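Putative endoribonuclease (Klebsiella pneumoniae, PDB 3LYB) is probably an endoribonuclease of the L-PSP (YjgF-like) family, although its substrate is not established. Local coordinates at residues 38-42 against 43-47; 72-75 against 76-80; 101-104 against 105-108; 109-112 against 113-117. All coordinates share one frame; numbering follows the deposited sequence.

Contact 1: residues 38-42 against 43-47; sequences TIVNG and FQDVP. With CA (calcium ion), chain F.
Asn-41 and Asp-45 grip a calcium ion in a metal-binding loop that tightens into a short 3-10 turn, residues 43-45, on the way from strand 23-26 to helix 48-54. The metal bonds come from two side-chain oxygens, set roughly at right angles about the ion: Asn-41 OD1 lies 2.4 Å from the calcium, and Asp-45 OD1 approaches it at 2.8 Å. For Asn-41 this works because CG sits between the backbone N and the carbonyl carbon (chi1 59°), turning the amide oxygen back toward the turn. The amide and the carboxylate planes stand 36° apart.

Hydrogen bonds then fix the carboxylate. The backbone N of Asn-41 donates to Asp-45 OD2 at 3.0 Å, almost straight, and meets this oxygen on its anti side, somewhat out of the carboxylate plane. While OD1 makes the metal bond, Asp-45 OD2 takes this N-H and itself lies 2.9 Å from the calcium, a double hold that should restrain the rotation of the carboxylate. The turn itself closes where Asp-45 N donates to Gly-42 O at 3.0 Å. Val-40 O accepts a further hydrogen bond from Gln-72 NE2 of helix 60-85.

Apolar contacts complete the loop. Val-40 packs on Tyr-75 of that helix. Across the loop, the Val-40 and Asp-45 side chains run past one another head to tail, Val-40 CG1 lying 3.9 Å from Asp-45 CB.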
# COMPACT_ATOMS: atom_id res chain seq x y z
N THR B 38 -21.02 -17.18 17.80
CA THR B 38 -20.20 -17.53 16.64
C THR B 38 -20.59 -16.68 15.43
O THR B 38 -21.77 -16.42 15.20
CB THR B 38 -20.35 -19.03 16.23
OG1 THR B 38 -20.80 -19.82 17.34
CG2 THR B 38 -19.02 -19.58 15.66
N ILE B 39 -19.57 -16.25 14.68
CA ILE B 39 -19.72 -15.71 13.34
C ILE B 39 -19.84 -16.89 12.40
O ILE B 39 -19.00 -17.79 12.43
CB ILE B 39 -18.46 -14.90 12.87
CG1 ILE B 39 -18.06 -13.80 13.86
CG2 ILE B 39 -18.65 -14.35 11.45
CD1 ILE B 39 -19.19 -12.84 14.28
N VAL B 40 -20.87 -16.88 11.56
CA VAL B 40 -21.08 -17.90 10.54
C VAL B 40 -19.95 -17.87 9.52
O VAL B 40 -19.67 -16.83 8.93
CB VAL B 40 -22.42 -17.65 9.83
CG1 VAL B 40 -22.61 -18.63 8.70
CG2 VAL B 40 -23.55 -17.76 10.84
N ASN B 41 -19.28 -19.00 9.30
CA ASN B 41 -18.08 -18.97 8.45
C ASN B 41 -18.04 -19.89 7.23
O ASN B 41 -17.09 -19.86 6.45
CB ASN B 41 -16.78 -19.07 9.28
CG ASN B 41 -16.70 -20.35 10.12
OD1 ASN B 41 -17.68 -20.80 10.75
ND2 ASN B 41 -15.51 -20.93 10.17
N GLY B 42 -19.09 -20.67 7.04
CA GLY B 42 -19.16 -21.56 5.90
C GLY B 42 -20.33 -22.49 6.02
O GLY B 42 -21.14 -22.35 6.95
N PHE B 43 -20.42 -23.44 5.09
CA PHE B 43 -21.53 -24.41 5.00
C PHE B 43 -21.85 -25.19 6.27
O PHE B 43 -23.02 -25.43 6.60
CB PHE B 43 -21.30 -25.39 3.86
CG PHE B 43 -21.52 -24.81 2.52
CD1 PHE B 43 -22.67 -24.07 2.25
CD2 PHE B 43 -20.60 -25.00 1.50
CE1 PHE B 43 -22.91 -23.53 0.99
CE2 PHE B 43 -20.82 -24.46 0.23
CZ PHE B 43 -21.98 -23.72 -0.02
N GLN B 44 -20.80 -25.58 6.99
CA GLN B 44 -20.93 -26.32 8.23
C GLN B 44 -21.81 -25.61 9.26
O GLN B 44 -22.32 -26.24 10.19
CB GLN B 44 -19.55 -26.66 8.81
CG GLN B 44 -18.66 -27.52 7.86
CD GLN B 44 -19.24 -28.92 7.57
OE1 GLN B 44 -19.72 -29.61 8.48
NE2 GLN B 44 -19.18 -29.35 6.30
N ASP B 45 -22.05 -24.32 9.09
CA ASP B 45 -22.92 -23.59 10.03
C ASP B 45 -24.38 -23.51 9.60
O ASP B 45 -25.19 -22.85 10.24
CB ASP B 45 -22.37 -22.19 10.34
CG ASP B 45 -21.01 -22.23 11.04
OD1 ASP B 45 -20.88 -22.90 12.11
OD2 ASP B 45 -20.08 -21.57 10.53
N VAL B 46 -24.73 -24.17 8.51
CA VAL B 46 -26.11 -24.14 8.06
C VAL B 46 -26.72 -25.54 7.91
O VAL B 46 -26.00 -26.53 7.69
CB VAL B 46 -26.31 -23.31 6.75
CG1 VAL B 46 -25.73 -21.88 6.90
CG2 VAL B 46 -25.76 -24.04 5.51
N PRO B 47 -28.05 -25.62 8.06
CA PRO B 47 -28.77 -26.87 7.87
C PRO B 47 -28.31 -27.61 6.62
O PRO B 47 -28.10 -26.99 5.56
CB PRO B 47 -30.23 -26.39 7.73
CG PRO B 47 -30.29 -25.23 8.69
CD PRO B 47 -28.94 -24.55 8.55
CA CA F . -18.29 -22.04 12.77

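Contact 2: residues 72-75 against 76-80; sequences QSWY and VLESI
Trp-74 and Glu-78 both carry CG opposite the backbone N (chi1 170° and 176°), and the two side chains therefore run side by side in the same direction. The CB of Glu-78 lies over one face of the indole, 4.2 Å from the centroid of its six-membered ring, a CH-pi contact displaced toward the rim. Farther out, Glu-78 CG comes within 3.9 Å of Trp-74 CZ2. A bend at chi2 leaves the carboxylate nearly parallel to the indole, with 6° between the planes, and its OE2 forms salt bridges with Arg-81 and Arg-82.

All of this happens along helix 60-85, the long helix of the YjgF-like fold, where the partners are one turn apart. Glu-78 N donates to Trp-74 O at 2.8 Å, and Leu-77 N to Ser-73 O at 2.9 Å. Val-76 N bonds to Gln-72 O, with a weak second bond to Ser-73 O.

Tyr-75 O takes two donors from a single residue. Ser-79 N approaches from well above the carbonyl plane at 3.1 Å, while Ser-79 OG, folded back beside its own backbone N, reaches Tyr-75 O at 2.8 Å. The serine hydroxyl thus gives its proton back to its own helix. On the buried side, the Leu-77 side chain packs onto Tyr-110 and Val-113 of helix 107-115.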
# COMPACT_ATOMS: atom_id res chain seq x y z
N GLN B 72 -23.42 -16.96 5.18
CA GLN B 72 -23.72 -15.71 5.89
C GLN B 72 -24.98 -15.03 5.31
O GLN B 72 -25.82 -14.51 6.06
CB GLN B 72 -22.53 -14.75 5.85
CG GLN B 72 -21.32 -15.15 6.74
CD GLN B 72 -20.23 -14.08 6.77
OE1 GLN B 72 -20.42 -12.98 6.26
NE2 GLN B 72 -19.11 -14.39 7.35
N SER B 73 -25.12 -15.06 3.99
CA SER B 73 -26.28 -14.45 3.40
C SER B 73 -27.53 -15.17 3.88
O SER B 73 -28.53 -14.54 4.28
CB SER B 73 -26.21 -14.48 1.88
OG SER B 73 -25.06 -13.79 1.41
N TRP B 74 -27.45 -16.50 3.85
CA TRP B 74 -28.62 -17.28 4.14
C TRP B 74 -28.99 -16.98 5.59
O TRP B 74 -30.12 -16.60 5.90
CB TRP B 74 -28.39 -18.77 3.90
CG TRP B 74 -29.54 -19.56 4.44
CD1 TRP B 74 -30.73 -19.81 3.81
CD2 TRP B 74 -29.64 -20.13 5.75
NE1 TRP B 74 -31.56 -20.52 4.64
CE2 TRP B 74 -30.92 -20.74 5.84
CE3 TRP B 74 -28.78 -20.20 6.85
CZ2 TRP B 74 -31.35 -21.41 6.99
CZ3 TRP B 74 -29.20 -20.87 8.00
CH2 TRP B 74 -30.48 -21.47 8.06
N TYR B 75 -28.00 -17.10 6.47
CA TYR B 75 -28.19 -16.87 7.88
C TYR B 75 -28.83 -15.52 8.18
O TYR B 75 -29.64 -15.39 9.09
CB TYR B 75 -26.85 -17.01 8.60
CG TYR B 75 -27.00 -17.38 10.03
CD1 TYR B 75 -26.94 -18.72 10.43
CD2 TYR B 75 -27.22 -16.40 11.01
CE1 TYR B 75 -27.11 -19.08 11.78
CE2 TYR B 75 -27.38 -16.75 12.36
CZ TYR B 75 -27.33 -18.08 12.73
OH TYR B 75 -27.49 -18.41 14.07
N VAL B 76 -28.47 -14.51 7.42
CA VAL B 76 -28.97 -13.18 7.68
C VAL B 76 -30.39 -13.06 7.18
O VAL B 76 -31.26 -12.52 7.88
CB VAL B 76 -28.09 -12.09 6.99
CG1 VAL B 76 -28.87 -10.79 6.77
CG2 VAL B 76 -26.87 -11.84 7.82
N LEU B 77 -30.61 -13.54 5.96
CA LEU B 77 -31.92 -13.49 5.34
C LEU B 77 -32.97 -14.27 6.14
O LEU B 77 -34.07 -13.77 6.38
CB LEU B 77 -31.84 -13.95 3.90
CG LEU B 77 -31.21 -12.91 2.98
CD1 LEU B 77 -31.04 -13.46 1.58
CD2 LEU B 77 -32.03 -11.61 2.93
N GLU B 78 -32.60 -15.47 6.59
CA GLU B 78 -33.45 -16.28 7.45
C GLU B 78 -33.72 -15.62 8.80
O GLU B 78 -34.82 -15.75 9.34
CB GLU B 78 -32.87 -17.69 7.62
CG GLU B 78 -33.63 -18.62 8.59
CD GLU B 78 -35.01 -19.10 8.09
OE1 GLU B 78 -35.34 -18.90 6.89
OE2 GLU B 78 -35.76 -19.69 8.92
N SER B 79 -32.74 -14.91 9.35
CA SER B 79 -32.96 -14.13 10.57
C SER B 79 -34.07 -13.11 10.35
O SER B 79 -34.96 -12.97 11.18
CB SER B 79 -31.70 -13.39 10.99
OG SER B 79 -30.70 -14.29 11.42
N ILE B 80 -33.99 -12.42 9.22
CA ILE B 80 -34.98 -11.43 8.87
C ILE B 80 -36.32 -12.12 8.86
O ILE B 80 -37.21 -11.71 9.58
CB ILE B 80 -34.65 -10.69 7.55
CG1 ILE B 80 -33.53 -9.67 7.80
CG2 ILE B 80 -35.86 -9.95 7.01
CD1 ILE B 80 -32.83 -9.19 6.54

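Contact 3: residues 101-104 against 105-108; sequences FRNL and DHFP
Phe-101 sends its ring forward along the chain to meet both His-106 and Phe-107. Its CG lies beside the backbone N, opposite the carbonyl carbon, whereas Phe-107 has CG opposite the backbone N (chi1 -174°); the two side chains approach at a slant. Phe-101 CZ touches Phe-107 CD1 at 3.8 Å, arriving at the edge of the Phe-107 ring near its plane. His-106 offers its CB, which sits at the edge of the Phe-101 ring, 4.1 Å from CD2.

Asn-103 shapes the polar half. With its amide carbon opposite the backbone N, it swings OD1 over to Asp-105, whose backbone N donates to Asn-103 OD1 at 2.8 Å, tilted 24° from the plane of the amide carbonyl. This is an Asx turn. It leads from the end of strand 94-101 through a 3-10 turn into helix 107-115, the entry to the beta-alpha-beta crossover of this YjgF-like chain. The amide and the Asp-105 carboxylate are turned 49° against each other. Asn-103 CG lies over one face of the imidazole, while Asn-103 CB is 3.7 Å from His-106 ND1.

Next along, Phe-107 N donates to Leu-104 O at 2.9 Å. Leu-104 and Phe-107 both pack against residues of two other subunits, so this turn lies where three subunits of the assembly come together. The Asp-105 carboxylate has a long, weak ion pair with Lys-65 of the second subunit, and Phe-101 meets Tyr-110 edge-to-face.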
# COMPACT_ATOMS: atom_id res chain seq x y z
N PHE B 101 -21.91 -4.72 1.81
CA PHE B 101 -20.90 -5.73 1.53
C PHE B 101 -19.50 -5.23 1.80
O PHE B 101 -19.21 -4.06 1.58
CB PHE B 101 -20.89 -6.09 0.05
CG PHE B 101 -22.11 -6.81 -0.43
CD1 PHE B 101 -23.31 -6.13 -0.60
CD2 PHE B 101 -22.04 -8.17 -0.75
CE1 PHE B 101 -24.44 -6.81 -1.08
CE2 PHE B 101 -23.17 -8.85 -1.23
CZ PHE B 101 -24.37 -8.16 -1.39
N ARG B 102 -18.64 -6.14 2.22
CA ARG B 102 -17.21 -5.89 2.21
C ARG B 102 -16.64 -5.99 0.80
O ARG B 102 -15.60 -5.44 0.51
CB ARG B 102 -16.48 -6.89 3.12
CG ARG B 102 -16.56 -6.46 4.57
CD ARG B 102 -15.49 -7.02 5.44
NE ARG B 102 -14.24 -6.33 5.23
CZ ARG B 102 -13.06 -6.94 5.05
NH1 ARG B 102 -12.97 -8.26 5.08
NH2 ARG B 102 -11.97 -6.20 4.88
N ASN B 103 -17.33 -6.72 -0.08
CA ASN B 103 -16.82 -7.01 -1.42
C ASN B 103 -17.94 -7.31 -2.41
O ASN B 103 -18.50 -8.41 -2.39
CB ASN B 103 -15.87 -8.20 -1.36
CG ASN B 103 -15.12 -8.40 -2.65
OD1 ASN B 103 -15.61 -8.12 -3.74
ND2 ASN B 103 -13.91 -8.87 -2.52
N LEU B 104 -18.24 -6.36 -3.28
CA LEU B 104 -19.34 -6.57 -4.23
C LEU B 104 -19.12 -7.72 -5.23
O LEU B 104 -20.06 -8.12 -5.94
CB LEU B 104 -19.73 -5.27 -4.95
CG LEU B 104 -20.47 -4.25 -4.08
CD1 LEU B 104 -20.76 -2.97 -4.85
CD2 LEU B 104 -21.76 -4.81 -3.51
N ASP B 105 -17.91 -8.28 -5.28
CA ASP B 105 -17.70 -9.44 -6.12
C ASP B 105 -18.52 -10.61 -5.57
O ASP B 105 -18.78 -11.57 -6.28
CB ASP B 105 -16.23 -9.76 -6.26
CG ASP B 105 -15.47 -8.73 -7.13
OD1 ASP B 105 -16.11 -7.92 -7.86
OD2 ASP B 105 -14.22 -8.72 -7.09
N HIS B 106 -18.96 -10.47 -4.33
CA HIS B 106 -19.80 -11.43 -3.63
C HIS B 106 -21.29 -11.30 -4.00
O HIS B 106 -22.13 -12.10 -3.58
CB HIS B 106 -19.68 -11.19 -2.12
CG HIS B 106 -18.42 -11.72 -1.51
ND1 HIS B 106 -17.85 -11.16 -0.39
CD2 HIS B 106 -17.63 -12.77 -1.83
CE1 HIS B 106 -16.77 -11.83 -0.05
NE2 HIS B 106 -16.61 -12.82 -0.91
N PHE B 107 -21.63 -10.27 -4.77
CA PHE B 107 -23.02 -10.01 -5.08
C PHE B 107 -23.81 -11.14 -5.75
O PHE B 107 -24.92 -11.45 -5.32
CB PHE B 107 -23.20 -8.73 -5.90
CG PHE B 107 -24.62 -8.40 -6.09
CD1 PHE B 107 -25.36 -7.90 -5.04
CD2 PHE B 107 -25.25 -8.69 -7.29
CE1 PHE B 107 -26.72 -7.64 -5.19
CE2 PHE B 107 -26.62 -8.44 -7.45
CZ PHE B 107 -27.35 -7.91 -6.39
N PRO B 108 -23.26 -11.75 -6.82
CA PRO B 108 -23.91 -12.90 -7.44
C PRO B 108 -24.29 -14.01 -6.44
O PRO B 108 -25.32 -14.64 -6.59
CB PRO B 108 -22.85 -13.42 -8.40
CG PRO B 108 -22.09 -12.18 -8.80
CD PRO B 108 -22.06 -11.32 -7.58
O HOH W 1 -18.97 -9.30 0.66

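Contact 4: residues 109-112 against 113-117; sequences YYSR and VRKLF
Helix 107-115 is the crossover of the beta-alpha-beta unit that links the parallel strands 94-101 and 124-129, and on its sheet side Tyr-110 and Arg-114 meet one turn apart. The aliphatic part of the arginine makes the contact: Arg-114 CD lies 4.0 Å from Tyr-110 CE2 and 3.9 Å from Tyr-110 OH. Arg-114 CG is opposite the backbone N (chi1 -164°), and a bend at chi3 then carries the guanidinium round until Tyr-110 CE2 sits over one of its faces. Ring and guanidinium planes are 61° apart, far from a parallel stack. Both polar ends are held by strands: Tyr-110 OH bonds to Gln-99 and Arg-114 NH1 to Ser-125.

Ser-111 and Lys-115 turn to another subunit. Glu-59 of the second subunit takes a hydrogen bond with Ser-111 OG and a salt bridge with Lys-115 NZ. The lysine chain, extended beyond CG, starts out along its own helix, with Lys-115 CG 3.6 Å from Ser-111 O. Val-113, by contrast, packs within its own chain, on Leu-54 of helix 48-54.

The helix backbone supplies its own bonds. Val-113 N donates to Tyr-109 O at 3.3 Å, Lys-115 N to Ser-111 O at 3.2 Å, and Arg-114 N to Tyr-110 O at 2.8 Å.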
# COMPACT_ATOMS: atom_id res chain seq x y z
N TYR B 109 -23.46 -14.24 -5.43
CA TYR B 109 -23.78 -15.23 -4.41
C TYR B 109 -24.97 -14.79 -3.57
O TYR B 109 -25.89 -15.57 -3.33
CB TYR B 109 -22.59 -15.48 -3.48
CG TYR B 109 -21.42 -16.10 -4.15
CD1 TYR B 109 -20.29 -15.35 -4.48
CD2 TYR B 109 -21.42 -17.45 -4.47
CE1 TYR B 109 -19.18 -15.92 -5.09
CE2 TYR B 109 -20.32 -18.04 -5.09
CZ TYR B 109 -19.20 -17.27 -5.40
OH TYR B 109 -18.12 -17.85 -6.00
N TYR B 110 -24.93 -13.56 -3.12
CA TYR B 110 -26.01 -13.05 -2.30
C TYR B 110 -27.36 -13.06 -3.07
O TYR B 110 -28.40 -13.46 -2.54
CB TYR B 110 -25.66 -11.63 -1.83
CG TYR B 110 -26.82 -10.97 -1.16
CD1 TYR B 110 -27.11 -11.24 0.18
CD2 TYR B 110 -27.66 -10.12 -1.87
CE1 TYR B 110 -28.20 -10.67 0.81
CE2 TYR B 110 -28.75 -9.52 -1.26
CZ TYR B 110 -29.02 -9.81 0.08
OH TYR B 110 -30.08 -9.22 0.67
N SER B 111 -27.30 -12.59 -4.31
CA SER B 111 -28.42 -12.55 -5.22
C SER B 111 -29.05 -13.94 -5.43
O SER B 111 -30.25 -14.05 -5.48
CB SER B 111 -27.99 -11.94 -6.56
OG SER B 111 -29.04 -11.98 -7.50
N ARG B 112 -28.23 -14.98 -5.56
CA ARG B 112 -28.75 -16.34 -5.65
C ARG B 112 -29.64 -16.58 -4.42
O ARG B 112 -30.82 -16.92 -4.55
CB ARG B 112 -27.62 -17.38 -5.75
CG ARG B 112 -28.02 -18.84 -5.42
CD ARG B 112 -26.81 -19.81 -5.39
NE ARG B 112 -26.06 -19.84 -6.65
CZ ARG B 112 -24.82 -20.29 -6.81
NH1 ARG B 112 -24.13 -20.80 -5.81
NH2 ARG B 112 -24.27 -20.25 -8.01
N VAL B 113 -29.07 -16.35 -3.25
CA VAL B 113 -29.77 -16.58 -1.99
C VAL B 113 -31.03 -15.73 -1.84
O VAL B 113 -32.06 -16.23 -1.36
CB VAL B 113 -28.83 -16.35 -0.79
CG1 VAL B 113 -29.51 -16.69 0.52
CG2 VAL B 113 -27.59 -17.20 -0.96
N ARG B 114 -30.96 -14.47 -2.24
CA ARG B 114 -32.10 -13.59 -2.05
C ARG B 114 -33.31 -14.06 -2.85
O ARG B 114 -34.43 -14.00 -2.36
CB ARG B 114 -31.79 -12.13 -2.38
CG ARG B 114 -32.83 -11.20 -1.82
CD ARG B 114 -32.63 -9.77 -2.17
NE ARG B 114 -32.34 -9.55 -3.58
CZ ARG B 114 -32.06 -8.37 -4.11
NH1 ARG B 114 -32.04 -7.27 -3.35
NH2 ARG B 114 -31.80 -8.27 -5.41
N LYS B 115 -33.07 -14.56 -4.06
CA LYS B 115 -34.12 -15.18 -4.86
C LYS B 115 -34.92 -16.26 -4.09
O LYS B 115 -36.15 -16.34 -4.21
CB LYS B 115 -33.53 -15.79 -6.12
CG LYS B 115 -33.31 -14.81 -7.23
CD LYS B 115 -32.65 -15.54 -8.41
CE LYS B 115 -32.14 -14.56 -9.47
NZ LYS B 115 -31.03 -15.14 -10.28
N LEU B 116 -34.22 -17.08 -3.30
CA LEU B 116 -34.88 -18.10 -2.49
C LEU B 116 -35.88 -17.55 -1.47
O LEU B 116 -36.67 -18.31 -0.93
CB LEU B 116 -33.85 -18.99 -1.75
CG LEU B 116 -32.64 -19.59 -2.48
CD1 LEU B 116 -31.73 -20.30 -1.48
CD2 LEU B 116 -33.00 -20.50 -3.64
N PHE B 117 -35.83 -16.26 -1.18
CA PHE B 117 -36.70 -15.68 -0.16
C PHE B 117 -37.77 -14.79 -0.77
O PHE B 117 -38.78 -14.48 -0.13
CB PHE B 117 -35.90 -14.84 0.85
CG PHE B 117 -35.09 -15.65 1.79
CD1 PHE B 117 -33.87 -16.20 1.39
CD2 PHE B 117 -35.53 -15.87 3.08
CE1 PHE B 117 -33.13 -16.96 2.27
CE2 PHE B 117 -34.80 -16.62 3.97
CZ PHE B 117 -33.59 -17.16 3.57

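Contacts 2 and 4 are buried one-turn contacts on two helices that pack together: Leu-77 meets Phe-117, while Ser-73 touches Tyr-110. Contacts 1 and 3 lie nearer the surface, about 18 Å apart between centres, and do not touch. Both are loops with short 3-10 turns leading toward a helix, but contact 1 is built around a metal and contact 3 around aromatic rings and an Asx turn. Contact 1 leans on contact 2, where Val-46 and Pro-47 cover Trp-74. Contacts 3 and 4 share helix 107-115 and the interface with the second subunit, which contacts 1 and 2 do not reach.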